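Local coordinates for protein luciferase-like enzymeAMP-CoA-ligase (Zophobas atratus, PDB 4W8O) that probably activates carboxylic acids with ATP as an AMP-forming CoA ligase of the luciferase-like (ANL) superfamily, at residues I272-L277 / T299-D304; V51-T56 / G164-F169; K133-A138 / C142-F147. All blocks are in the same frame, centred on the assembly; numbering follows the deposited sequence.

Contact 1 of 3, residues I272-L277 / T299-D304; sequences IYTYQL and TPMSTD
Met301 brings its terminal methyl end-on against the hydroxyl of Thr274, with Met301 CE 3.8 Å from Thr274 OG1 and slightly farther, 4.2 Å, from Thr274 CG2. The thioether gets there by running extended through CG and SD, CG anti to the backbone N (chi1 179°), and bending only at the last torsion (chi3 -74°), which turns CE in toward the threonine. Thr274 OG1 does not depend on this contact for its polar partners: it is hydrogen-bonded to Pro271 O and to Gln305 NE2. Leu309 of helix 303-312 touches both Thr274 and Met301.

The hydrogen-bonded links between the segments run through three waters. Tyr275 OH stands 3.5 Å from Ser302 OG, and two waters join these residues. One lies 2.7 Å from Tyr275 OH and accepts from Ser302 N at 3.2 Å; the other is 2.7 Å from Tyr275 OH and 2.7 Å from Ser302 OG, and sits at the edge of the phenol ring, in its plane. Ser302 OG is thus engaged twice, because its chi1 of 84° also turns the hydroxyl back over the start of the following helix, where it meets Gln305 N. A third water, accepting from Ile272 N, lies 2.6 Å from Thr299 OG1 and ties the beginnings of the two segments together. With 143 Å² buried in all, the interface has one small methyl-to-hydroxyl touch and a water-mediated margin.

Geometrically this is a helix N-cap, Ser302 at the start of helix 303-312, packed beside the short, weakly bonded helix about 274-278; the two segments follow the neighbouring parallel strands 293-297 and 266-268 of the nine-stranded mixed sheet in the AMP-binding fold.

Contact 2 of 3, residues V51-T56 / G164-F169; sequences VKTRST and GDEKAF
Thr56 puts its methyl against Phe169, packing helix 48-64 of the AMP-binding fold against the loop between helix 156-159 and strand 179-184. The apolar part is carried by Thr56 CG2, which lies 3.7 Å from Phe169 CD2 and 3.8 Å from Phe169 CB. It meets the ring obliquely, the two side chains passing alongside and running opposite ways. With OG1 beside the backbone N (chi1 -63°), CG2 falls anti to that nitrogen and points at the loop, and the same methyl is 3.9 Å from Glu166 O. Ala59 and Leu60, further along the helix, also touch Phe169.

The polar part across the contact is water-mediated: one water donates to Thr53 O at 2.9 Å and to Glu166 OE1 at 2.8 Å. That carboxylate oxygen also forms a salt bridge with Arg57 NE, so charge and water together tie Glu166 to the helix.

Within the segments, Asp165 OD1 accepts from Ala168 N at 3.0 Å, an Asx motif in which the donor approaches from above the carboxylate plane. On the helix, Thr56 OG1 bonds Lys52 O at 2.6 Å, reaching it from the face opposite to Thr56 N.

Contact 3 of 3, residues K133-A138 / C142-F147; sequences KSLKGA and CEIIVF
The beta-alpha-beta unit made by strand 120-124, helix 128-138 and strand 143-147 is where this contact lies, at the point where the chain leaves the helix and enters its second strand. Leu135 carries the helix side: its two methyls divide between two residues of the returning segment. Leu135 CD1 lies 3.7 Å from Ile144 CD1 and 4.0 Å from Ile144 CG1, leucine and isoleucine lying side by side with their ends pointing contrary ways, whereas Leu135 CD2 meets Cys142 CB at 3.9 Å. Leu135 CB already points at the strand, and chi1 -73° sets the fork so that each methyl has its own partner.

On the strand side, both Cys142 and Ile144 direct their CB atoms toward the helix, while that of Glu143, between them, points away; Glu143 OE2 instead forms a salt bridge with Lys65 NZ. The cysteine presents CB, not sulfur, to the leucine.

No hydrogen bond crosses between the segments, and the 118 Å² buried is apolar packing. Leu113 of helix 106-116 and Leu140 in the connection also touch Leu135. Leu128, Ile131 and Glu132 of helix 128-138 touch Ile144; together with the backbone bonds of Glu143 and Ile145 to strand 120-124, they place the helix against its strand, as in a classic beta-alpha-beta crossover.

All three contacts belong to the AMP-binding part of the chain, but at separate places in the fold. Contacts 2 and 3 are the nearer pair, with centres 27 Å apart and nearest atoms about 8 Å apart; along the chain, contact 3 falls wholly between the two segments of contact 2. Contact 2 joins helix 48-64, which connects the nine-stranded sheet to the eight-stranded one, to a loop leading into strand 179-184 of the latter. Contact 3 packs elements of the eight-stranded sheet alone. Contact 1, later in sequence, packs elements of the nine-stranded sheet, its centre 38 Å from that of contact 3 and 44 Å from that of contact 2, on the opposite side of the chain's centre from contact 2.

Contact 1 of 3, residues I272-L277 / T299-D304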
ATOM      1  N   ILE A 272      -7.889  11.323 -11.210  1.00 32.91           N
ATOM      2  CA  ILE A 272      -9.131  11.390 -11.977  1.00 33.51           C
ATOM      3  C   ILE A 272     -10.390  11.497 -11.104  1.00 33.10           C
ATOM      4  O   ILE A 272     -11.338  12.177 -11.484  1.00 33.88           O
ATOM      5  CB  ILE A 272      -9.250  10.222 -12.973  1.00 34.75           C
ATOM      6  CG1 ILE A 272     -10.366  10.521 -13.983  1.00 35.67           C
ATOM      7  CG2 ILE A 272      -9.465   8.898 -12.242  1.00 34.30           C
ATOM      8  CD1 ILE A 272     -10.345   9.622 -15.195  1.00 37.87           C
ATOM      9  N   TYR A 273     -10.380  10.872  -9.927  1.00 32.31           N
ATOM     10  CA  TYR A 273     -11.500  10.985  -8.989  1.00 32.35           C
ATOM     11  C   TYR A 273     -11.585  12.352  -8.287  1.00 31.48           C
ATOM     12  O   TYR A 273     -12.641  12.690  -7.747  1.00 30.90           O
ATOM     13  CB  TYR A 273     -11.452   9.872  -7.936  1.00 32.09           C
ATOM     14  CG  TYR A 273     -11.616   8.481  -8.512  1.00 32.79           C
ATOM     15  CD1 TYR A 273     -12.865   8.004  -8.890  1.00 33.89           C
ATOM     16  CD2 TYR A 273     -10.513   7.641  -8.675  1.00 33.43           C
ATOM     17  CE1 TYR A 273     -13.017   6.733  -9.416  1.00 34.79           C
ATOM     18  CE2 TYR A 273     -10.653   6.370  -9.202  1.00 33.92           C
ATOM     19  CZ  TYR A 273     -11.906   5.925  -9.570  1.00 35.19           C
ATOM     20  OH  TYR A 273     -12.036   4.669 -10.090  1.00 36.62           O
ATOM     21  N   THR A 274     -10.510  13.138  -8.295  1.00 30.56           N
ATOM     22  CA  THR A 274     -10.549  14.465  -7.653  1.00 30.78           C
ATOM     23  C   THR A 274     -11.502  15.426  -8.347  1.00 31.90           C
ATOM     24  O   THR A 274     -11.956  16.383  -7.737  1.00 31.41           O
ATOM     25  CB  THR A 274      -9.177  15.159  -7.585  1.00 30.38           C
ATOM     26  OG1 THR A 274      -8.685  15.402  -8.906  1.00 30.73           O
ATOM     27  CG2 THR A 274      -8.189  14.330  -6.797  1.00 29.50           C
ATOM     28  N   TYR A 275     -11.789  15.165  -9.621  1.00 33.51           N
ATOM     29  CA  TYR A 275     -12.755  15.955 -10.377  1.00 35.32           C
ATOM     30  C   TYR A 275     -14.162  15.846  -9.798  1.00 36.05           C
ATOM     31  O   TYR A 275     -14.963  16.763  -9.968  1.00 38.19           O
ATOM     32  CB  TYR A 275     -12.729  15.580 -11.866  1.00 36.20           C
ATOM     33  CG  TYR A 275     -11.498  16.108 -12.573  1.00 36.06           C
ATOM     34  CD1 TYR A 275     -10.323  15.368 -12.621  1.00 35.58           C
ATOM     35  CD2 TYR A 275     -11.503  17.365 -13.170  1.00 37.10           C
ATOM     36  CE1 TYR A 275      -9.192  15.862 -13.247  1.00 35.86           C
ATOM     37  CE2 TYR A 275     -10.375  17.866 -13.795  1.00 37.31           C
ATOM     38  CZ  TYR A 275      -9.225  17.111 -13.832  1.00 37.10           C
ATOM     39  OH  TYR A 275      -8.109  17.615 -14.462  1.00 39.26           O
ATOM     40  N   GLN A 276     -14.456  14.749  -9.102  1.00 35.36           N
ATOM     41  CA  GLN A 276     -15.715  14.630  -8.366  1.00 35.96           C
ATOM     42  C   GLN A 276     -15.767  15.555  -7.144  1.00 35.80           C
ATOM     43  O   GLN A 276     -16.849  15.993  -6.749  1.00 35.63           O
ATOM     44  CB  GLN A 276     -15.966  13.188  -7.942  1.00 36.66           C
ATOM     45  CG  GLN A 276     -16.218  12.252  -9.109  1.00 37.61           C
ATOM     46  CD  GLN A 276     -16.769  10.903  -8.676  1.00 38.94           C
ATOM     47  OE1 GLN A 276     -17.607  10.819  -7.779  1.00 38.74           O
ATOM     48  NE2 GLN A 276     -16.305   9.838  -9.321  1.00 39.75           N
ATOM     49  N   LEU A 277     -14.609  15.853  -6.556  1.00 34.63           N
ATOM     50  CA  LEU A 277     -14.539  16.770  -5.412  1.00 34.82           C
ATOM     51  C   LEU A 277     -14.762  18.216  -5.843  1.00 35.09           C
ATOM     52  O   LEU A 277     -15.547  18.927  -5.239  1.00 34.58           O
ATOM     53  CB  LEU A 277     -13.187  16.670  -4.701  1.00 34.27           C
ATOM     54  CG  LEU A 277     -12.802  15.294  -4.168  1.00 33.74           C
ATOM     55  CD1 LEU A 277     -11.364  15.293  -3.685  1.00 33.04           C
ATOM     56  CD2 LEU A 277     -13.757  14.877  -3.061  1.00 33.91           C
ATOM     57  N   THR A 299      -1.327   8.906 -12.237  1.00 46.83           N
ATOM     58  CA  THR A 299      -1.545   9.452 -13.570  1.00 48.58           C
ATOM     59  C   THR A 299      -1.292  10.953 -13.418  1.00 48.85           C
ATOM     60  O   THR A 299      -1.221  11.439 -12.294  1.00 48.60           O
ATOM     61  CB  THR A 299      -2.977   9.154 -14.079  1.00 49.78           C
ATOM     62  OG1 THR A 299      -3.938   9.642 -13.136  1.00 49.82           O
ATOM     63  CG2 THR A 299      -3.178   7.657 -14.274  1.00 49.76           C
ATOM     64  N   PRO A 300      -1.136  11.688 -14.531  1.00 48.98           N
ATOM     65  CA  PRO A 300      -0.789  13.110 -14.409  1.00 49.38           C
ATOM     66  C   PRO A 300      -1.952  13.999 -13.959  1.00 49.20           C
ATOM     67  O   PRO A 300      -3.109  13.705 -14.262  1.00 51.47           O
ATOM     68  CB  PRO A 300      -0.355  13.484 -15.828  1.00 50.77           C
ATOM     69  CG  PRO A 300      -1.092  12.535 -16.707  1.00 50.98           C
ATOM     70  CD  PRO A 300      -1.187  11.250 -15.938  1.00 50.42           C
ATOM     71  N   MET A 301      -1.637  15.073 -13.232  1.00 47.67           N
ATOM     72  CA  MET A 301      -2.636  16.057 -12.824  1.00 45.88           C
ATOM     73  C   MET A 301      -2.377  17.417 -13.464  1.00 44.24           C
ATOM     74  O   MET A 301      -1.275  17.947 -13.377  1.00 42.95           O
ATOM     75  CB  MET A 301      -2.654  16.233 -11.310  1.00 45.70           C
ATOM     76  CG  MET A 301      -3.675  17.273 -10.866  1.00 46.11           C
ATOM     77  SD  MET A 301      -3.924  17.349  -9.094  1.00 45.31           S
ATOM     78  CE  MET A 301      -4.871  15.849  -8.839  1.00 44.39           C
ATOM     79  N   SER A 302      -3.415  17.983 -14.069  1.00 42.29           N
ATOM     80  CA  SER A 302      -3.330  19.301 -14.692  1.00 42.40           C
ATOM     81  C   SER A 302      -3.174  20.389 -13.636  1.00 42.01           C
ATOM     82  O   SER A 302      -3.693  20.273 -12.527  1.00 40.76           O
ATOM     83  CB  SER A 302      -4.587  19.592 -15.516  1.00 42.63           C
ATOM     84  OG  SER A 302      -5.629  20.096 -14.692  1.00 41.64           O
ATOM     85  N   THR A 303      -2.483  21.456 -14.013  1.00 42.82           N
ATOM     86  CA  THR A 303      -2.247  22.594 -13.129  1.00 44.32           C
ATOM     87  C   THR A 303      -3.534  23.292 -12.681  1.00 43.35           C
ATOM     88  O   THR A 303      -3.633  23.742 -11.538  1.00 42.47           O
ATOM     89  CB  THR A 303      -1.365  23.642 -13.821  1.00 46.25           C
ATOM     90  OG1 THR A 303      -0.178  23.010 -14.317  1.00 48.01           O
ATOM     91  CG2 THR A 303      -0.978  24.725 -12.849  1.00 47.77           C
ATOM     92  N   ASP A 304      -4.507  23.398 -13.579  1.00 42.77           N
ATOM     93  CA  ASP A 304      -5.800  23.987 -13.209  1.00 42.78           C
ATOM     94  C   ASP A 304      -6.526  23.147 -12.169  1.00 40.73           C
ATOM     95  O   ASP A 304      -7.107  23.691 -11.236  1.00 40.87           O
ATOM     96  CB  ASP A 304      -6.697  24.227 -14.432  1.00 43.69           C
ATOM     97  CG  ASP A 304      -6.475  25.593 -15.045  1.00 46.37           C
ATOM     98  OD1 ASP A 304      -5.369  26.147 -14.863  1.00 48.43           O
ATOM     99  OD2 ASP A 304      -7.395  26.122 -15.703  1.00 47.28           O
TER
HETATM  100  O   HOH W   1      -6.281   9.026 -12.199  1.00 43.81           O
HETATM  101  O   HOH W   2      -5.955  16.136 -13.659  1.00 40.88           O
HETATM  102  O   HOH W   3      -8.238  20.077 -15.529  1.00 43.08           O

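Contact 2 of 3, residues V51-T56 / G164-F169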
ATOM      1  N   VAL A  51      -8.711  -4.775  17.769  1.00 35.24           N
ATOM      2  CA  VAL A  51      -8.047  -5.408  16.635  1.00 34.36           C
ATOM      3  C   VAL A  51      -7.016  -6.441  17.091  1.00 34.64           C
ATOM      4  O   VAL A  51      -6.904  -7.523  16.488  1.00 33.76           O
ATOM      5  CB  VAL A  51      -7.388  -4.365  15.722  1.00 33.86           C
ATOM      6  CG1 VAL A  51      -6.389  -5.013  14.767  1.00 33.05           C
ATOM      7  CG2 VAL A  51      -8.459  -3.617  14.943  1.00 33.88           C
ATOM      8  N   LYS A  52      -6.280  -6.114  18.152  1.00 35.06           N
ATOM      9  CA  LYS A  52      -5.302  -7.043  18.724  1.00 36.16           C
ATOM     10  C   LYS A  52      -5.968  -8.324  19.219  1.00 36.50           C
ATOM     11  O   LYS A  52      -5.453  -9.424  19.000  1.00 36.22           O
ATOM     12  CB  LYS A  52      -4.532  -6.390  19.874  1.00 37.35           C
ATOM     13  CG  LYS A  52      -3.338  -7.199  20.366  1.00 37.73           C
ATOM     14  CD  LYS A  52      -2.476  -6.377  21.313  1.00 39.27           C
ATOM     15  CE  LYS A  52      -1.506  -7.256  22.081  1.00 40.64           C
ATOM     16  NZ  LYS A  52      -2.174  -8.102  23.107  1.00 41.82           N
ATOM     17  N   THR A  53      -7.115  -8.172  19.878  1.00 36.99           N
ATOM     18  CA  THR A  53      -7.842  -9.311  20.433  1.00 37.61           C
ATOM     19  C   THR A  53      -8.339 -10.245  19.329  1.00 35.95           C
ATOM     20  O   THR A  53      -8.142 -11.461  19.403  1.00 35.96           O
ATOM     21  CB  THR A  53      -9.029  -8.838  21.293  1.00 38.78           C
ATOM     22  OG1 THR A  53      -8.532  -8.050  22.375  1.00 39.92           O
ATOM     23  CG2 THR A  53      -9.818 -10.013  21.856  1.00 39.44           C
ATOM     24  N   ARG A  54      -8.972  -9.677  18.309  1.00 34.62           N
ATOM     25  CA  ARG A  54      -9.564 -10.490  17.253  1.00 34.01           C
ATOM     26  C   ARG A  54      -8.487 -11.154  16.396  1.00 33.25           C
ATOM     27  O   ARG A  54      -8.596 -12.337  16.086  1.00 32.99           O
ATOM     28  CB  ARG A  54     -10.522  -9.665  16.396  1.00 33.73           C
ATOM     29  CG  ARG A  54     -11.722  -9.127  17.175  1.00 35.08           C
ATOM     30  CD  ARG A  54     -12.918  -8.866  16.267  1.00 34.89           C
ATOM     31  NE  ARG A  54     -12.640  -7.834  15.265  1.00 34.32           N
ATOM     32  CZ  ARG A  54     -13.140  -7.800  14.026  1.00 33.63           C
ATOM     33  NH1 ARG A  54     -13.946  -8.758  13.579  1.00 33.91           N
ATOM     34  NH2 ARG A  54     -12.812  -6.802  13.209  1.00 33.03           N
ATOM     35  N   SER A  55      -7.439 -10.408  16.051  1.00 32.35           N
ATOM     36  CA  SER A  55      -6.349 -10.950  15.250  1.00 31.85           C
ATOM     37  C   SER A  55      -5.574 -12.040  16.005  1.00 32.04           C
ATOM     38  O   SER A  55      -5.139 -13.012  15.399  1.00 31.30           O
ATOM     39  CB  SER A  55      -5.396  -9.836  14.792  1.00 31.42           C
ATOM     40  OG  SER A  55      -4.819  -9.158  15.894  1.00 32.85           O
ATOM     41  N   THR A  56      -5.396 -11.869  17.314  1.00 32.80           N
ATOM     42  CA  THR A  56      -4.723 -12.886  18.134  1.00 33.41           C
ATOM     43  C   THR A  56      -5.519 -14.197  18.087  1.00 33.92           C
ATOM     44  O   THR A  56      -4.947 -15.272  17.900  1.00 33.44           O
ATOM     45  CB  THR A  56      -4.525 -12.403  19.583  1.00 34.41           C
ATOM     46  OG1 THR A  56      -3.660 -11.256  19.591  1.00 33.88           O
ATOM     47  CG2 THR A  56      -3.918 -13.500  20.458  1.00 35.14           C
ATOM     48  N   GLY A 164      -7.332 -21.207  23.374  1.00 62.39           N
ATOM     49  CA  GLY A 164      -5.897 -21.185  23.575  1.00 63.88           C
ATOM     50  C   GLY A 164      -5.520 -20.075  24.527  1.00 63.04           C
ATOM     51  O   GLY A 164      -6.375 -19.325  25.005  1.00 62.40           O
ATOM     52  N   ASP A 165      -4.228 -19.980  24.802  1.00 64.00           N
ATOM     53  CA  ASP A 165      -3.711 -18.990  25.721  1.00 63.28           C
ATOM     54  C   ASP A 165      -3.531 -17.677  24.961  1.00 58.59           C
ATOM     55  O   ASP A 165      -2.456 -17.384  24.435  1.00 57.96           O
ATOM     56  CB  ASP A 165      -2.393 -19.488  26.322  1.00 67.33           C
ATOM     57  CG  ASP A 165      -1.981 -18.715  27.554  1.00 68.73           C
ATOM     58  OD1 ASP A 165      -2.412 -17.548  27.712  1.00 66.44           O
ATOM     59  OD2 ASP A 165      -1.215 -19.281  28.362  1.00 73.03           O
ATOM     60  N   GLU A 166      -4.607 -16.900  24.899  1.00 55.04           N
ATOM     61  CA  GLU A 166      -4.593 -15.613  24.210  1.00 52.28           C
ATOM     62  C   GLU A 166      -3.620 -14.666  24.884  1.00 52.50           C
ATOM     63  O   GLU A 166      -2.919 -13.901  24.222  1.00 51.99           O
ATOM     64  CB  GLU A 166      -5.992 -14.996  24.189  1.00 50.95           C
ATOM     65  CG  GLU A 166      -6.972 -15.756  23.310  1.00 50.24           C
ATOM     66  CD  GLU A 166      -8.405 -15.286  23.471  1.00 50.05           C
ATOM     67  OE1 GLU A 166      -8.661 -14.064  23.436  1.00 49.02           O
ATOM     68  OE2 GLU A 166      -9.290 -16.152  23.618  1.00 51.90           O
ATOM     69  N   LYS A 167      -3.565 -14.751  26.204  1.00 48.64           N
ATOM     70  CA  LYS A 167      -2.732 -13.871  27.004  1.00 49.33           C
ATOM     71  C   LYS A 167      -1.252 -14.079  26.710  1.00 47.86           C
ATOM     72  O   LYS A 167      -0.490 -13.115  26.643  1.00 48.17           O
ATOM     73  CB  LYS A 167      -3.007 -14.116  28.488  1.00 51.68           C
ATOM     74  CG  LYS A 167      -2.615 -12.960  29.379  1.00 53.48           C
ATOM     75  CD  LYS A 167      -3.014 -13.234  30.818  1.00 55.87           C
ATOM     76  CE  LYS A 167      -2.939 -11.971  31.649  1.00 57.90           C
ATOM     77  NZ  LYS A 167      -3.488 -12.193  33.011  1.00 60.73           N
ATOM     78  N   ALA A 168      -0.857 -15.334  26.523  1.00 46.38           N
ATOM     79  CA  ALA A 168       0.544 -15.681  26.312  1.00 45.43           C
ATOM     80  C   ALA A 168       0.991 -15.548  24.860  1.00 42.93           C
ATOM     81  O   ALA A 168       2.191 -15.506  24.589  1.00 42.62           O
ATOM     82  CB  ALA A 168       0.809 -17.095  26.806  1.00 46.30           C
ATOM     83  N   PHE A 169       0.050 -15.493  23.920  1.00 41.15           N
ATOM     84  CA  PHE A 169       0.421 -15.495  22.507  1.00 38.74           C
ATOM     85  C   PHE A 169       1.369 -14.355  22.169  1.00 38.53           C
ATOM     86  O   PHE A 169       1.162 -13.210  22.575  1.00 38.63           O
ATOM     87  CB  PHE A 169      -0.797 -15.427  21.597  1.00 37.55           C
ATOM     88  CG  PHE A 169      -0.447 -15.346  20.136  1.00 35.56           C
ATOM     89  CD1 PHE A 169      -0.105 -16.490  19.428  1.00 34.85           C
ATOM     90  CD2 PHE A 169      -0.441 -14.125  19.474  1.00 34.73           C
ATOM     91  CE1 PHE A 169       0.227 -16.420  18.092  1.00 33.56           C
ATOM     92  CE2 PHE A 169      -0.111 -14.049  18.129  1.00 33.12           C
ATOM     93  CZ  PHE A 169       0.224 -15.196  17.440  1.00 32.63           C
TER
HETATM   94  O   HOH W   4      -6.979 -12.515  21.893  1.00 41.88           O

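Contact 3 of 3, residues K133-A138 / C142-F147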
ATOM      1  N   LYS A 133     -14.363 -20.664  -9.097  1.00 37.25           N
ATOM      2  CA  LYS A 133     -14.135 -20.923 -10.521  1.00 39.18           C
ATOM      3  C   LYS A 133     -12.653 -20.878 -10.872  1.00 38.03           C
ATOM      4  O   LYS A 133     -12.163 -21.707 -11.645  1.00 39.50           O
ATOM      5  CB  LYS A 133     -14.889 -19.913 -11.383  1.00 40.58           C
ATOM      6  CG  LYS A 133     -16.386 -20.134 -11.409  1.00 43.25           C
ATOM      7  CD  LYS A 133     -17.097 -19.021 -12.159  1.00 44.96           C
ATOM      8  CE  LYS A 133     -18.607 -19.200 -12.115  1.00 47.49           C
ATOM      9  NZ  LYS A 133     -19.303 -17.998 -12.653  1.00 48.74           N
ATOM     10  N   SER A 134     -11.945 -19.913 -10.299  1.00 35.92           N
ATOM     11  CA  SER A 134     -10.529 -19.738 -10.593  1.00 35.80           C
ATOM     12  C   SER A 134      -9.719 -20.929 -10.092  1.00 36.34           C
ATOM     13  O   SER A 134      -8.842 -21.426 -10.799  1.00 37.19           O
ATOM     14  CB  SER A 134     -10.009 -18.436  -9.983  1.00 34.34           C
ATOM     15  OG  SER A 134     -10.710 -17.305 -10.500  1.00 34.79           O
ATOM     16  N   LEU A 135     -10.027 -21.396  -8.885  1.00 36.36           N
ATOM     17  CA  LEU A 135      -9.341 -22.556  -8.320  1.00 37.28           C
ATOM     18  C   LEU A 135      -9.617 -23.802  -9.148  1.00 39.66           C
ATOM     19  O   LEU A 135      -8.713 -24.595  -9.402  1.00 41.21           O
ATOM     20  CB  LEU A 135      -9.769 -22.791  -6.866  1.00 36.45           C
ATOM     21  CG  LEU A 135      -9.233 -21.790  -5.845  1.00 35.35           C
ATOM     22  CD1 LEU A 135      -9.965 -21.938  -4.522  1.00 35.23           C
ATOM     23  CD2 LEU A 135      -7.736 -21.963  -5.643  1.00 35.01           C
ATOM     24  N   LYS A 136     -10.868 -23.971  -9.568  1.00 41.86           N
ATOM     25  CA  LYS A 136     -11.237 -25.089 -10.431  1.00 44.83           C
ATOM     26  C   LYS A 136     -10.426 -25.041 -11.731  1.00 45.42           C
ATOM     27  O   LYS A 136      -9.805 -26.025 -12.116  1.00 46.20           O
ATOM     28  CB  LYS A 136     -12.737 -25.064 -10.716  1.00 46.84           C
ATOM     29  CG  LYS A 136     -13.240 -26.247 -11.516  1.00 50.14           C
ATOM     30  CD  LYS A 136     -14.751 -26.217 -11.654  1.00 52.08           C
ATOM     31  CE  LYS A 136     -15.234 -27.329 -12.564  1.00 55.35           C
ATOM     32  NZ  LYS A 136     -16.719 -27.412 -12.594  1.00 57.61           N
ATOM     33  N   GLY A 137     -10.396 -23.882 -12.377  1.00 44.75           N
ATOM     34  CA  GLY A 137      -9.595 -23.708 -13.590  1.00 45.63           C
ATOM     35  C   GLY A 137      -8.108 -23.967 -13.380  1.00 45.59           C
ATOM     36  O   GLY A 137      -7.497 -24.719 -14.127  1.00 47.26           O
ATOM     37  N   ALA A 138      -7.525 -23.366 -12.349  1.00 44.77           N
ATOM     38  CA  ALA A 138      -6.106 -23.570 -12.045  1.00 45.42           C
ATOM     39  C   ALA A 138      -5.786 -24.992 -11.566  1.00 47.14           C
ATOM     40  O   ALA A 138      -4.615 -25.353 -11.468  1.00 47.83           O
ATOM     41  CB  ALA A 138      -5.635 -22.557 -11.012  1.00 43.74           C
ATOM     42  N   CYS A 142      -7.161 -25.645  -2.181  1.00 45.85           N
ATOM     43  CA  CYS A 142      -6.943 -24.535  -1.276  1.00 44.98           C
ATOM     44  C   CYS A 142      -8.154 -24.427  -0.380  1.00 43.84           C
ATOM     45  O   CYS A 142      -9.280 -24.546  -0.851  1.00 46.67           O
ATOM     46  CB  CYS A 142      -6.775 -23.233  -2.062  1.00 44.58           C
ATOM     47  SG  CYS A 142      -6.453 -21.762  -1.055  1.00 44.34           S
ATOM     48  N   GLU A 143      -7.935 -24.206   0.908  1.00 40.70           N
ATOM     49  CA  GLU A 143      -9.039 -23.960   1.817  1.00 39.76           C
ATOM     50  C   GLU A 143      -9.577 -22.549   1.559  1.00 37.07           C
ATOM     51  O   GLU A 143      -8.803 -21.596   1.410  1.00 35.40           O
ATOM     52  CB  GLU A 143      -8.571 -24.104   3.266  1.00 40.61           C
ATOM     53  CG  GLU A 143      -9.673 -24.003   4.306  1.00 41.80           C
ATOM     54  CD  GLU A 143      -9.133 -23.793   5.714  1.00 41.90           C
ATOM     55  OE1 GLU A 143      -7.931 -24.018   5.940  1.00 41.84           O
ATOM     56  OE2 GLU A 143      -9.918 -23.402   6.601  1.00 44.16           O
ATOM     57  N   ILE A 144     -10.897 -22.429   1.483  1.00 35.46           N
ATOM     58  CA  ILE A 144     -11.553 -21.134   1.375  1.00 33.78           C
ATOM     59  C   ILE A 144     -12.218 -20.810   2.708  1.00 33.19           C
ATOM     60  O   ILE A 144     -12.840 -21.673   3.316  1.00 32.58           O
ATOM     61  CB  ILE A 144     -12.609 -21.128   0.252  1.00 35.15           C
ATOM     62  CG1 ILE A 144     -11.922 -21.262  -1.123  1.00 35.00           C
ATOM     63  CG2 ILE A 144     -13.442 -19.853   0.318  1.00 34.70           C
ATOM     64  CD1 ILE A 144     -12.877 -21.559  -2.259  1.00 36.26           C
ATOM     65  N   ILE A 145     -12.068 -19.569   3.165  1.00 32.14           N
ATOM     66  CA  ILE A 145     -12.757 -19.099   4.365  1.00 32.52           C
ATOM     67  C   ILE A 145     -13.507 -17.824   3.990  1.00 31.91           C
ATOM     68  O   ILE A 145     -12.911 -16.884   3.473  1.00 30.71           O
ATOM     69  CB  ILE A 145     -11.774 -18.872   5.534  1.00 32.16           C
ATOM     70  CG1 ILE A 145     -11.081 -20.194   5.895  1.00 32.57           C
ATOM     71  CG2 ILE A 145     -12.499 -18.320   6.751  1.00 33.14           C
ATOM     72  CD1 ILE A 145     -10.071 -20.096   7.018  1.00 32.63           C
ATOM     73  N   VAL A 146     -14.819 -17.810   4.237  1.00 32.39           N
ATOM     74  CA  VAL A 146     -15.689 -16.739   3.757  1.00 32.60           C
ATOM     75  C   VAL A 146     -15.892 -15.679   4.836  1.00 33.33           C
ATOM     76  O   VAL A 146     -16.082 -16.010   6.008  1.00 34.04           O
ATOM     77  CB  VAL A 146     -17.067 -17.305   3.324  1.00 33.96           C
ATOM     78  CG1 VAL A 146     -18.028 -16.192   2.921  1.00 34.68           C
ATOM     79  CG2 VAL A 146     -16.894 -18.298   2.186  1.00 33.25           C
ATOM     80  N   PHE A 147     -15.830 -14.410   4.436  1.00 32.99           N
ATOM     81  CA  PHE A 147     -16.276 -13.309   5.287  1.00 33.91           C
ATOM     82  C   PHE A 147     -17.794 -13.262   5.249  1.00 35.91           C
ATOM     83  O   PHE A 147     -18.388 -12.492   4.507  1.00 37.26           O
ATOM     84  CB  PHE A 147     -15.713 -11.957   4.821  1.00 33.21           C
ATOM     85  CG  PHE A 147     -14.231 -11.815   5.003  1.00 31.37           C
ATOM     86  CD1 PHE A 147     -13.682 -11.726   6.272  1.00 30.97           C
ATOM     87  CD2 PHE A 147     -13.382 -11.762   3.900  1.00 30.64           C
ATOM     88  CE1 PHE A 147     -12.312 -11.594   6.448  1.00 30.51           C
ATOM     89  CE2 PHE A 147     -12.011 -11.624   4.068  1.00 29.88           C
ATOM     90  CZ  PHE A 147     -11.473 -11.545   5.352  1.00 29.44           C
TER